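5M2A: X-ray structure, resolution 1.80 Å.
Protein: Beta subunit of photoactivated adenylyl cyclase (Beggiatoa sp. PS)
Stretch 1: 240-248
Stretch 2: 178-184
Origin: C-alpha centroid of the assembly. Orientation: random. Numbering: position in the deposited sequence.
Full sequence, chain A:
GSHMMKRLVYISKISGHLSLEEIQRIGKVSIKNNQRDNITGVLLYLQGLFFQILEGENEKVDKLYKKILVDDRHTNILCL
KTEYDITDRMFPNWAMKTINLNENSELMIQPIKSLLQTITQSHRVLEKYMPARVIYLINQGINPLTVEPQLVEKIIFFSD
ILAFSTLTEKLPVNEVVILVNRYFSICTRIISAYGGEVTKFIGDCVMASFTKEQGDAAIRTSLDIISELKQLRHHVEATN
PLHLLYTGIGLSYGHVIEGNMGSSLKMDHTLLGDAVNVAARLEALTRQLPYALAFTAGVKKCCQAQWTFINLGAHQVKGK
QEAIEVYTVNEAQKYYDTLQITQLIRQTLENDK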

# COMPACT_ATOMS: atom_id res chain seq x y z
N ASN A 240 -12.06 22.50 -18.08
CA ASN A 240 -11.31 21.37 -17.55
C ASN A 240 -10.99 21.63 -16.09
O ASN A 240 -10.39 22.67 -15.77
CB ASN A 240 -10.02 21.17 -18.33
CG ASN A 240 -9.37 19.81 -18.08
OD1 ASN A 240 -9.35 19.31 -16.95
ND2 ASN A 240 -8.86 19.20 -19.14
N PRO A 241 -11.36 20.74 -15.17
CA PRO A 241 -11.04 20.98 -13.76
C PRO A 241 -9.55 21.10 -13.48
O PRO A 241 -9.16 21.74 -12.49
CB PRO A 241 -11.65 19.75 -13.06
CG PRO A 241 -12.73 19.29 -13.98
CD PRO A 241 -12.18 19.53 -15.36
N LEU A 242 -8.70 20.52 -14.32
CA LEU A 242 -7.26 20.71 -14.16
C LEU A 242 -6.86 22.19 -14.22
O LEU A 242 -5.78 22.54 -13.73
CB LEU A 242 -6.50 19.94 -15.23
CG LEU A 242 -6.66 18.43 -15.10
CD1 LEU A 242 -5.98 17.70 -16.28
CD2 LEU A 242 -6.10 17.95 -13.75
N HIS A 243 -7.71 23.05 -14.78
CA HIS A 243 -7.43 24.48 -14.79
C HIS A 243 -7.41 25.07 -13.39
O HIS A 243 -6.97 26.21 -13.22
CB HIS A 243 -8.48 25.20 -15.65
CG HIS A 243 -8.27 26.68 -15.75
ND1 HIS A 243 -7.10 27.24 -16.21
CD2 HIS A 243 -9.08 27.72 -15.44
CE1 HIS A 243 -7.19 28.55 -16.18
NE2 HIS A 243 -8.39 28.88 -15.72
N LEU A 244 -7.88 24.31 -12.39
CA LEU A 244 -8.07 24.81 -11.03
C LEU A 244 -7.16 24.12 -10.04
O LEU A 244 -7.43 24.18 -8.83
CB LEU A 244 -9.51 24.61 -10.58
CG LEU A 244 -10.67 25.56 -10.90
CD1 LEU A 244 -10.36 26.57 -11.98
CD2 LEU A 244 -11.88 24.72 -11.23
N LEU A 245 -6.10 23.44 -10.50
CA LEU A 245 -5.29 22.56 -9.67
C LEU A 245 -4.03 23.28 -9.17
O LEU A 245 -3.15 23.63 -9.97
CB LEU A 245 -4.94 21.27 -10.43
CG LEU A 245 -4.00 20.24 -9.78
CD1 LEU A 245 -4.55 19.74 -8.46
CD2 LEU A 245 -3.75 19.07 -10.75
N TYR A 246 -3.97 23.47 -7.86
CA TYR A 246 -2.85 24.05 -7.13
C TYR A 246 -2.44 23.12 -6.00
O TYR A 246 -3.24 22.31 -5.50
CB TYR A 246 -3.19 25.41 -6.52
CG TYR A 246 -3.68 26.44 -7.50
CD1 TYR A 246 -4.95 26.36 -8.05
CD2 TYR A 246 -2.88 27.53 -7.83
CE1 TYR A 246 -5.41 27.31 -8.93
CE2 TYR A 246 -3.34 28.50 -8.71
CZ TYR A 246 -4.59 28.38 -9.26
OH TYR A 246 -5.04 29.34 -10.13
N THR A 247 -1.21 23.25 -5.54
CA THR A 247 -0.74 22.40 -4.46
C THR A 247 -0.09 23.25 -3.38
O THR A 247 0.32 24.39 -3.61
CB THR A 247 0.24 21.32 -4.98
OG1 THR A 247 0.47 20.34 -3.96
CG2 THR A 247 1.55 21.93 -5.41
N GLY A 248 -0.05 22.70 -2.17
CA GLY A 248 0.79 23.22 -1.10
C GLY A 248 1.65 22.09 -0.63
O GLY A 248 1.24 20.92 -0.65
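Stretch 2, residues 178-184: ILVNRYF

Residues 178-184 form two turns of a longer helix, with regular backbone hydrogen bonds such as Tyr 183 N to Leu 179 O at 3.0 Å. This helix lies against a segment of a different character: a short 3-10 turn at 241-243, followed by Leu 244, which is not extended, and then an extended run from Leu 245 that is strand by Thr 247. The backbones come nearest where the CA of Leu 242 stands 6.1 Å from the CA of Leu 179. The contacts advance in the same sense along both chains, from Pro 241 against Leu 179 to Thr 247 against Tyr 183.

The 3-10 turn is closed by His 243 N to Asn 240 O at 2.9 Å and Leu 244 N to Pro 241 O at 2.9 Å, while the side chain of Asn 240 accepts a further bond at OD1 from Leu 242 N, 3.0 Å away. Proline suits this turn because its ring favors the required phi and it needs no amide hydrogen there.

Leu 179 is the main bump on the helix. Its CA-to-CB bond points sideways, but the end of the side chain comes nearer to stretch 1 and enters a hollow lined by Pro 241, Leu 242 and Leu 245. CD1 of Leu 179 lies 3.9 Å from CB of Pro 241, and its CD2 is 4.3 Å from CD1 of Leu 245. Leu 242 packs beside the root of the same side chain, its CD2 4.1 Å from CG of Leu 179 and 4.0 Å from CA of Leu 179. A branched, flexible leucine can thus present methyl groups to several neighbors at once.

Leu 245, pointing toward the helix, fills the space between side chains one helical turn apart: besides touching Leu 179, its CD1 rests 4.1 Å from CD1 of Tyr 183. Toward the more exposed margin, Arg 182 reaches along Leu 242, with its NH1 3.7 Å from CD1 of Leu 242. Arg 182 is long enough to lie over Leu 242 with its CB, CG and NH1 while the residue as a whole stays exposed.

Tyr 183 combines the two kinds of contact. Its ring carbons meet Leu 245, and its hydroxyl extends to the strand, where Tyr 183 OH donates a hydrogen bond to Thr 247 OG1 at 2.7 Å. The threonine oxygen sits at the ring edge, near its plane, as suits a partner of the phenol hydroxyl. Both residues are buried, where an unpaired hydroxyl would be costly; this bond, with others elsewhere in the structure, satisfies them beside an otherwise largely apolar fit.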

# COMPACT_ATOMS: atom_id res chain seq x y z
N ILE A 178 -10.30 11.81 -12.20
CA ILE A 178 -9.35 12.18 -13.24
C ILE A 178 -8.36 13.21 -12.71
O ILE A 178 -7.15 13.12 -12.94
CB ILE A 178 -10.10 12.70 -14.48
CG1 ILE A 178 -10.82 11.56 -15.18
CG2 ILE A 178 -9.17 13.46 -15.42
CD1 ILE A 178 -11.97 12.03 -16.10
N LEU A 179 -8.87 14.20 -11.98
CA LEU A 179 -8.02 15.26 -11.48
C LEU A 179 -7.03 14.74 -10.44
O LEU A 179 -5.84 15.09 -10.47
CB LEU A 179 -8.88 16.38 -10.89
CG LEU A 179 -8.18 17.55 -10.21
CD1 LEU A 179 -8.92 18.85 -10.47
CD2 LEU A 179 -8.06 17.33 -8.71
N VAL A 180 -7.49 13.90 -9.51
CA VAL A 180 -6.60 13.40 -8.47
C VAL A 180 -5.57 12.45 -9.07
O VAL A 180 -4.39 12.49 -8.70
CB VAL A 180 -7.41 12.74 -7.34
CG1 VAL A 180 -6.49 12.19 -6.28
CG2 VAL A 180 -8.35 13.77 -6.69
N ASN A 181 -5.98 11.59 -10.01
CA ASN A 181 -5.01 10.71 -10.67
C ASN A 181 -3.92 11.51 -11.37
O ASN A 181 -2.75 11.11 -11.38
CB ASN A 181 -5.71 9.79 -11.68
CG ASN A 181 -6.43 8.63 -11.01
OD1 ASN A 181 -6.10 8.24 -9.90
ND2 ASN A 181 -7.41 8.07 -11.71
N ARG A 182 -4.29 12.63 -12.00
CA ARG A 182 -3.29 13.43 -12.71
C ARG A 182 -2.31 14.04 -11.72
O ARG A 182 -1.09 14.03 -11.95
CB ARG A 182 -3.97 14.52 -13.53
CG ARG A 182 -3.01 15.32 -14.41
CD ARG A 182 -2.30 14.42 -15.42
NE ARG A 182 -1.50 15.21 -16.37
CZ ARG A 182 -2.00 15.77 -17.47
NH1 ARG A 182 -3.29 15.64 -17.74
NH2 ARG A 182 -1.21 16.46 -18.29
N TYR A 183 -2.84 14.57 -10.62
CA TYR A 183 -2.01 15.11 -9.55
C TYR A 183 -1.08 14.05 -8.98
O TYR A 183 0.13 14.27 -8.85
CB TYR A 183 -2.93 15.66 -8.46
CG TYR A 183 -2.19 16.19 -7.28
CD1 TYR A 183 -1.43 17.35 -7.39
CD2 TYR A 183 -2.24 15.54 -6.06
CE1 TYR A 183 -0.74 17.84 -6.30
CE2 TYR A 183 -1.55 16.03 -4.96
CZ TYR A 183 -0.80 17.17 -5.10
OH TYR A 183 -0.12 17.66 -4.02
N PHE A 184 -1.62 12.88 -8.65
CA PHE A 184 -0.76 11.79 -8.17
C PHE A 184 0.29 11.39 -9.20
O PHE A 184 1.45 11.13 -8.84
CB PHE A 184 -1.61 10.57 -7.80
CG PHE A 184 -2.40 10.74 -6.54
CD1 PHE A 184 -2.16 11.80 -5.67
CD2 PHE A 184 -3.37 9.80 -6.20
CE1 PHE A 184 -2.90 11.93 -4.48
CE2 PHE A 184 -4.11 9.92 -5.04
CZ PHE A 184 -3.87 10.99 -4.17